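Local coordinates for putative poly(3-hydroxybutyrate) depolymerase LpqC (Bordetella parapertussis 12822, PDB 3D0K), which probably hydrolyses ester bonds, as a putative poly(3-hydroxybutyrate) depolymerase with an alpha/beta-hydrolase type of fold, at residues V56-H61 and R126-I131; K82-A87 and A134-C139; Y177-F182 and Y245-R250. All coordinates share one frame; numbering follows the deposited sequence.

Contact 1. Residues V56-H61 and R126-I131; sequences VVVVQH and RVLANI
Val56 of strand 56-60 and Leu128 of helix 122-133 are the nearest CA pair of the two backbones, with 9.0 Å between Val56 CA and Leu128 CA, a gap filled by aliphatic side chains from both sides. One methyl of the helix does the bridging. Leu128 CD2 meets the end of Val58 tip to tip, at 3.9 Å from Val58 CG2, and also lies 4.2 Å from Val56 CG1. No hydrogen bond joins the two segments, and the three residues that touch are all buried. Towards Val56 the approach differs: the two side chains slip past one another in opposite directions. The leucine thus rests on two residues, two positions apart, that send their side chains to the same face of the strand, while Val57 between them points to the other face. The two valines have nearly the same first torsion yet offer different branches. Val56 touches with the methyl anti to its N (chi1 174°), whereas Val58 uses the methyl anti to its carbonyl carbon.

This is helix-on-sheet packing in an alpha-beta-alpha sandwich, and the helix belongs to a beta-alpha-beta crossover. The chain leaves strand 84-89, passes through helix 122-133 and returns in strand 142-147, and strand 56-60 lies between those two strands in the sheet, parallel to both. The helix therefore packs over a strand that is not one of its neighbours in sequence. Val142 of strand 142-147 and Phe166 add to the surroundings of Leu128.

One turn along the helix, Ile131 is tied back by Ile131 N to Val127 O at 2.9 Å. Its side chain also faces the sheet, but it comes only to 4.9 Å between Ile131 CD1 and Val56 CG1 and packs instead on Val86 of strand 84-89.

Contact 2. Residues K82-A87 and A134-C139; sequences KLLIVA and AEIADC
Leu84 reaches from the start of strand 84-89 to Ile136 and Ala137, its CA lying 8.2 Å from Ala137 CA. Its chain is fully stretched towards the loop: CG stands anti to the backbone N (chi1 179°), and CD2, in turn, is anti to CA, so that this methyl is carried farthest from the strand. There it meets Ile136 CG2 at 3.9 Å and, less closely, Ala137 CB at 4.3 Å from Leu84 CD2. Leu84 and Ile136 cross at about a right angle. The isoleucine offers its short branch, because its first torsion (chi1 -71°) sets CG2 anti to N and turns the longer CG1 branch anti to the carbonyl carbon.

The loop begins where helix 122-133 ends: Glu135, with positive phi, closes the helix in a Schellman motif. In the crossover that carries the chain from strand 84-89 to strand 142-147, this is where the polypeptide turns down from the helical layer to the sheet. Ala137, already extended in backbone, also packs on Val56, while Tyr50 touches both Leu84 and Ala137, and Arg46 of strand 40-46 touches both Leu84 and Ile136.

Contact 3. Residues Y177-F182 and Y245-R250; sequences YTLPTF and YEAGQR
An inverse gamma turn centred on Pro180 presses its proline ring against helix 237-255. The turn is closed by Thr181 N bonding Leu179 O at 2.8 Å, and it presents the ring at the bend of the chain. Two ring carbons do the touching. Pro180 CD rests on the methyl of Ala247, 3.8 Å from Ala247 CB, while Pro180 CG comes down on the helix backbone itself, 3.8 Å from both Ala247 O and Gly248 N. The loop comes very near where the ring meets the backbone at Gly248: Pro180 CA and Gly248 CA are 6.0 Å apart.

In the fold, helix 237-255 links the parallel strands 209-213 and 262-266, and the loop carrying Pro180 runs between strand 168-172 and helix 197-205. In many alpha/beta-hydrolases the corresponding connection, after the sixth strand, is where a lid or cap is inserted; here it lies against the side of the helix. Leu179 adds a looser touch beside the proline, its CD2 standing 4.4 Å from Ala247 CB, so the alanine methyl meets both residues.

Farther back on the same loop, the ring of Tyr177 stacks with that of Tyr244, one turn earlier on the helix. Thr178 OG1 is hydrogen-bonded by Arg156 NE and to Pro187 O, and Leu200 of helix 197-205 packs against Pro180.

Overall arrangement
Contacts 1 and 2 both involve the crossover from strand 84-89 to strand 142-147, which passes over strand 56-60, and their segments alternate along the chain. Their centres lie 8 Å apart; strands 56-60 and 84-89 are parallel neighbours in the sheet, with Val57 N 2.8 Å from Leu84 O, while 126-131 and 134-139 are the body of helix 122-133 and the loop leaving it. Together they set a helix and its following loop on the sheet. Contact 3 follows later in sequence and packs a loop on helix 237-255 on the other side of the chain's centre, about 26 Å from contact 1 and 32 Å from contact 2 between centres. Between these two regions runs strand 142-147, which leads into the probable nucleophile elbow.

Contact 1. Residues V56-H61 and R126-I131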
# COMPACT_ATOMS: atom_id res chain seq x y z
N VAL A 56 -6.09 8.72 -9.36
CA VAL A 56 -5.31 7.52 -9.67
C VAL A 56 -5.26 6.74 -8.40
O VAL A 56 -4.99 7.31 -7.37
CB VAL A 56 -3.89 7.88 -10.05
CG1 VAL A 56 -3.03 6.58 -10.23
CG2 VAL A 56 -3.96 8.79 -11.32
N VAL A 57 -5.63 5.46 -8.46
CA VAL A 57 -5.53 4.60 -7.28
C VAL A 57 -4.39 3.59 -7.48
O VAL A 57 -4.39 2.83 -8.43
CB VAL A 57 -6.87 3.89 -6.99
CG1 VAL A 57 -6.69 3.07 -5.70
CG2 VAL A 57 -8.02 4.96 -6.91
N VAL A 58 -3.39 3.61 -6.60
CA VAL A 58 -2.29 2.63 -6.67
C VAL A 58 -2.76 1.49 -5.74
O VAL A 58 -3.13 1.74 -4.61
CB VAL A 58 -0.98 3.24 -6.20
CG1 VAL A 58 0.16 2.20 -6.20
CG2 VAL A 58 -0.57 4.46 -7.13
N VAL A 59 -2.78 0.26 -6.24
CA VAL A 59 -3.28 -0.88 -5.44
C VAL A 59 -2.15 -1.87 -5.24
O VAL A 59 -1.59 -2.37 -6.23
CB VAL A 59 -4.47 -1.54 -6.19
CG1 VAL A 59 -4.89 -2.81 -5.52
CG2 VAL A 59 -5.64 -0.56 -6.31
N GLN A 60 -1.82 -2.21 -3.99
CA GLN A 60 -0.76 -3.21 -3.75
C GLN A 60 -1.29 -4.57 -3.29
O GLN A 60 -1.99 -4.63 -2.30
CB GLN A 60 0.25 -2.70 -2.76
CG GLN A 60 1.04 -1.47 -3.25
CD GLN A 60 1.91 -1.82 -4.46
OE1 GLN A 60 2.31 -3.00 -4.66
NE2 GLN A 60 2.23 -0.81 -5.26
N HIS A 61 -0.91 -5.61 -4.03
CA HIS A 61 -1.39 -7.01 -3.86
C HIS A 61 -0.88 -7.60 -2.55
O HIS A 61 0.04 -7.06 -1.94
CB HIS A 61 -0.92 -7.88 -5.06
CG HIS A 61 0.57 -7.82 -5.33
ND1 HIS A 61 1.53 -8.18 -4.40
CD2 HIS A 61 1.27 -7.45 -6.44
CE1 HIS A 61 2.74 -8.04 -4.92
NE2 HIS A 61 2.60 -7.62 -6.17
N ARG A 126 8.04 6.85 -8.42
CA ARG A 126 8.70 6.95 -9.74
C ARG A 126 7.71 6.63 -10.86
O ARG A 126 7.66 7.34 -11.90
CB ARG A 126 9.91 6.04 -9.83
CG ARG A 126 10.97 6.30 -8.79
CD ARG A 126 12.23 5.51 -9.10
NE ARG A 126 13.38 6.01 -8.35
CZ ARG A 126 13.97 5.35 -7.36
NH1 ARG A 126 13.52 4.16 -6.98
NH2 ARG A 126 15.01 5.89 -6.75
N VAL A 127 6.91 5.59 -10.65
CA VAL A 127 5.91 5.21 -11.62
C VAL A 127 4.92 6.36 -11.77
O VAL A 127 4.59 6.73 -12.91
CB VAL A 127 5.14 3.91 -11.23
CG1 VAL A 127 3.87 3.75 -12.11
CG2 VAL A 127 6.08 2.70 -11.36
N LEU A 128 4.50 6.95 -10.63
CA LEU A 128 3.57 8.13 -10.69
C LEU A 128 4.17 9.28 -11.49
O LEU A 128 3.48 9.93 -12.28
CB LEU A 128 3.15 8.61 -9.27
CG LEU A 128 2.25 7.61 -8.47
CD1 LEU A 128 2.13 7.99 -6.97
CD2 LEU A 128 0.87 7.47 -9.12
N ALA A 129 5.46 9.54 -11.31
CA ALA A 129 6.09 10.68 -12.03
C ALA A 129 6.07 10.41 -13.55
O ALA A 129 5.94 11.34 -14.38
CB ALA A 129 7.52 10.84 -11.54
N ASN A 130 6.20 9.13 -13.91
CA ASN A 130 6.12 8.74 -15.28
C ASN A 130 4.73 8.79 -15.91
O ASN A 130 4.62 9.14 -17.12
CB ASN A 130 6.89 7.44 -15.52
CG ASN A 130 8.38 7.70 -15.71
OD1 ASN A 130 8.76 8.62 -16.42
ND2 ASN A 130 9.21 6.92 -15.07
N ILE A 131 3.72 8.48 -15.11
CA ILE A 131 2.30 8.63 -15.51
C ILE A 131 2.03 10.10 -15.78
O ILE A 131 1.39 10.47 -16.77
CB ILE A 131 1.35 8.04 -14.42
CG1 ILE A 131 1.53 6.51 -14.37
CG2 ILE A 131 -0.14 8.39 -14.65
CD1 ILE A 131 0.66 5.80 -13.30

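Contact 2. Residues K82-A87 and A134-C139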
# COMPACT_ATOMS: atom_id res chain seq x y z
N LYS A 82 -14.67 6.78 -12.31
CA LYS A 82 -13.66 7.18 -13.33
C LYS A 82 -12.26 7.30 -12.68
O LYS A 82 -11.66 8.35 -12.67
CB LYS A 82 -14.08 8.46 -14.05
CG LYS A 82 -15.50 8.41 -14.66
CD LYS A 82 -15.67 7.15 -15.48
CE LYS A 82 -17.07 7.09 -16.12
NZ LYS A 82 -17.41 5.65 -16.34
N LEU A 83 -11.78 6.20 -12.15
CA LEU A 83 -10.48 6.16 -11.52
C LEU A 83 -9.53 5.42 -12.43
O LEU A 83 -9.92 4.39 -12.98
CB LEU A 83 -10.58 5.31 -10.23
CG LEU A 83 -11.78 5.65 -9.33
CD1 LEU A 83 -11.92 4.62 -8.22
CD2 LEU A 83 -11.60 7.07 -8.78
N LEU A 84 -8.26 5.85 -12.47
CA LEU A 84 -7.24 5.06 -13.14
C LEU A 84 -6.61 4.08 -12.12
O LEU A 84 -6.11 4.50 -11.09
CB LEU A 84 -6.17 5.99 -13.69
CG LEU A 84 -5.00 5.28 -14.40
CD1 LEU A 84 -5.50 4.60 -15.70
CD2 LEU A 84 -3.87 6.33 -14.68
N ILE A 85 -6.70 2.79 -12.38
CA ILE A 85 -6.16 1.80 -11.43
C ILE A 85 -4.79 1.32 -11.84
O ILE A 85 -4.61 0.90 -12.99
CB ILE A 85 -7.11 0.55 -11.33
CG1 ILE A 85 -8.55 1.00 -10.98
CG2 ILE A 85 -6.55 -0.47 -10.26
CD1 ILE A 85 -8.72 1.91 -9.73
N VAL A 86 -3.80 1.41 -10.94
CA VAL A 86 -2.45 0.94 -11.23
C VAL A 86 -2.03 0.02 -10.11
O VAL A 86 -1.93 0.45 -8.94
CB VAL A 86 -1.44 2.13 -11.26
CG1 VAL A 86 -0.03 1.64 -11.46
CG2 VAL A 86 -1.83 3.14 -12.39
N ALA A 87 -1.75 -1.24 -10.48
CA ALA A 87 -1.31 -2.24 -9.52
C ALA A 87 0.14 -2.67 -9.82
O ALA A 87 0.36 -3.60 -10.63
CB ALA A 87 -2.27 -3.40 -9.52
N ALA A 134 3.86 11.25 -18.86
CA ALA A 134 3.17 10.69 -20.03
C ALA A 134 1.92 11.51 -20.36
O ALA A 134 1.32 11.32 -21.42
CB ALA A 134 2.76 9.23 -19.72
N GLU A 135 1.53 12.39 -19.43
CA GLU A 135 0.31 13.24 -19.53
C GLU A 135 -0.94 12.36 -19.48
O GLU A 135 -1.99 12.72 -20.04
CB GLU A 135 0.30 14.16 -20.78
CG GLU A 135 1.35 15.30 -20.77
CD GLU A 135 1.21 16.24 -21.97
OE1 GLU A 135 1.51 15.83 -23.14
OE2 GLU A 135 0.78 17.39 -21.78
N ILE A 136 -0.82 11.19 -18.86
CA ILE A 136 -1.95 10.27 -18.71
C ILE A 136 -2.84 10.78 -17.57
O ILE A 136 -4.08 10.73 -17.64
CB ILE A 136 -1.46 8.81 -18.50
CG1 ILE A 136 -0.84 8.25 -19.80
CG2 ILE A 136 -2.58 7.91 -17.97
CD1 ILE A 136 -1.81 8.17 -21.01
N ALA A 137 -2.21 11.25 -16.50
CA ALA A 137 -2.96 11.75 -15.36
C ALA A 137 -2.17 12.83 -14.70
O ALA A 137 -0.93 12.76 -14.68
CB ALA A 137 -3.22 10.59 -14.34
N ASP A 138 -2.83 13.85 -14.15
CA ASP A 138 -2.01 14.85 -13.49
C ASP A 138 -1.53 14.47 -12.09
O ASP A 138 -0.62 15.11 -11.57
CB ASP A 138 -2.55 16.27 -13.57
CG ASP A 138 -3.96 16.36 -13.15
OD1 ASP A 138 -4.72 17.11 -13.85
OD2 ASP A 138 -4.28 15.68 -12.14
N CYS A 139 -2.08 13.39 -11.52
CA CYS A 139 -1.60 12.84 -10.24
C CYS A 139 -1.66 13.86 -9.09
O CYS A 139 -0.81 13.86 -8.20
CB CYS A 139 -0.21 12.22 -10.40
SG CYS A 139 -0.20 10.80 -11.50

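Contact 3. Residues Y177-F182 and Y245-R250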
# COMPACT_ATOMS: atom_id res chain seq x y z
N TYR A 177 3.39 -5.41 11.64
CA TYR A 177 3.70 -4.00 11.44
C TYR A 177 5.12 -3.69 11.87
O TYR A 177 5.65 -4.22 12.87
CB TYR A 177 2.76 -3.12 12.28
CG TYR A 177 1.30 -3.19 11.90
CD1 TYR A 177 0.73 -2.21 11.05
CD2 TYR A 177 0.49 -4.26 12.34
CE1 TYR A 177 -0.60 -2.27 10.69
CE2 TYR A 177 -0.85 -4.33 11.96
CZ TYR A 177 -1.37 -3.32 11.14
OH TYR A 177 -2.68 -3.38 10.77
N THR A 178 5.70 -2.73 11.18
CA THR A 178 6.91 -2.04 11.66
C THR A 178 6.41 -1.02 12.69
O THR A 178 5.65 -0.08 12.36
CB THR A 178 7.53 -1.24 10.50
OG1 THR A 178 8.10 -2.16 9.53
CG2 THR A 178 8.69 -0.37 11.03
N LEU A 179 6.85 -1.16 13.93
CA LEU A 179 6.36 -0.27 14.98
C LEU A 179 7.07 1.08 14.92
O LEU A 179 8.22 1.13 14.53
CB LEU A 179 6.64 -0.92 16.35
CG LEU A 179 6.00 -2.29 16.48
CD1 LEU A 179 6.48 -2.95 17.80
CD2 LEU A 179 4.49 -2.12 16.44
N PRO A 180 6.39 2.16 15.32
CA PRO A 180 6.92 3.53 15.16
C PRO A 180 7.88 3.84 16.33
O PRO A 180 7.58 4.64 17.22
CB PRO A 180 5.66 4.40 15.19
CG PRO A 180 4.71 3.58 16.06
CD PRO A 180 5.02 2.15 15.88
N THR A 181 9.04 3.22 16.27
CA THR A 181 10.04 3.34 17.33
C THR A 181 11.38 2.86 16.82
O THR A 181 11.46 1.96 15.99
CB THR A 181 9.68 2.48 18.59
OG1 THR A 181 10.73 2.61 19.56
CG2 THR A 181 9.53 0.98 18.27
N PHE A 182 12.44 3.51 17.30
CA PHE A 182 13.79 3.16 16.97
C PHE A 182 14.34 2.08 17.92
O PHE A 182 15.51 1.71 17.84
CB PHE A 182 14.64 4.42 16.93
CG PHE A 182 14.40 5.25 15.70
CD1 PHE A 182 13.45 6.26 15.68
CD2 PHE A 182 15.13 4.99 14.51
CE1 PHE A 182 13.22 7.01 14.51
CE2 PHE A 182 14.92 5.74 13.35
CZ PHE A 182 13.96 6.75 13.33
N TYR A 245 -2.02 0.87 15.92
CA TYR A 245 -2.71 2.11 16.21
C TYR A 245 -2.34 2.70 17.58
O TYR A 245 -1.97 3.86 17.68
CB TYR A 245 -4.21 1.95 16.05
CG TYR A 245 -4.95 3.24 16.30
CD1 TYR A 245 -4.95 4.28 15.35
CD2 TYR A 245 -5.66 3.44 17.49
CE1 TYR A 245 -5.66 5.46 15.59
CE2 TYR A 245 -6.35 4.65 17.73
CZ TYR A 245 -6.35 5.62 16.78
OH TYR A 245 -7.03 6.79 17.03
N GLU A 246 -2.39 1.90 18.63
CA GLU A 246 -2.05 2.41 19.97
C GLU A 246 -0.56 2.78 20.08
O GLU A 246 -0.20 3.76 20.76
CB GLU A 246 -2.49 1.42 21.07
CG GLU A 246 -4.02 1.19 21.16
CD GLU A 246 -4.38 -0.24 21.60
OE1 GLU A 246 -5.54 -0.51 21.97
OE2 GLU A 246 -3.48 -1.11 21.53
N ALA A 247 0.29 2.01 19.38
CA ALA A 247 1.74 2.27 19.39
C ALA A 247 2.04 3.63 18.76
O ALA A 247 2.89 4.37 19.25
CB ALA A 247 2.48 1.14 18.58
N GLY A 248 1.32 3.95 17.70
CA GLY A 248 1.46 5.26 17.04
C GLY A 248 0.96 6.39 17.95
O GLY A 248 1.62 7.43 18.10
N GLN A 249 -0.19 6.16 18.58
CA GLN A 249 -0.77 7.11 19.55
C GLN A 249 0.25 7.43 20.64
O GLN A 249 0.49 8.61 20.93
CB GLN A 249 -2.01 6.49 20.20
CG GLN A 249 -3.22 7.43 20.28
CD GLN A 249 -4.55 6.66 20.53
OE1 GLN A 249 -4.54 5.51 20.99
NE2 GLN A 249 -5.67 7.30 20.23
N ARG A 250 0.88 6.39 21.19
CA ARG A 250 1.86 6.58 22.27
C ARG A 250 3.14 7.24 21.77
O ARG A 250 3.68 8.12 22.49
CB ARG A 250 2.20 5.30 22.99
CG ARG A 250 1.04 4.85 23.91
CD ARG A 250 1.51 3.71 24.79
NE ARG A 250 1.98 2.62 23.94
CZ ARG A 250 1.23 1.60 23.52
NH1 ARG A 250 -0.04 1.50 23.91
NH2 ARG A 250 1.75 0.66 22.73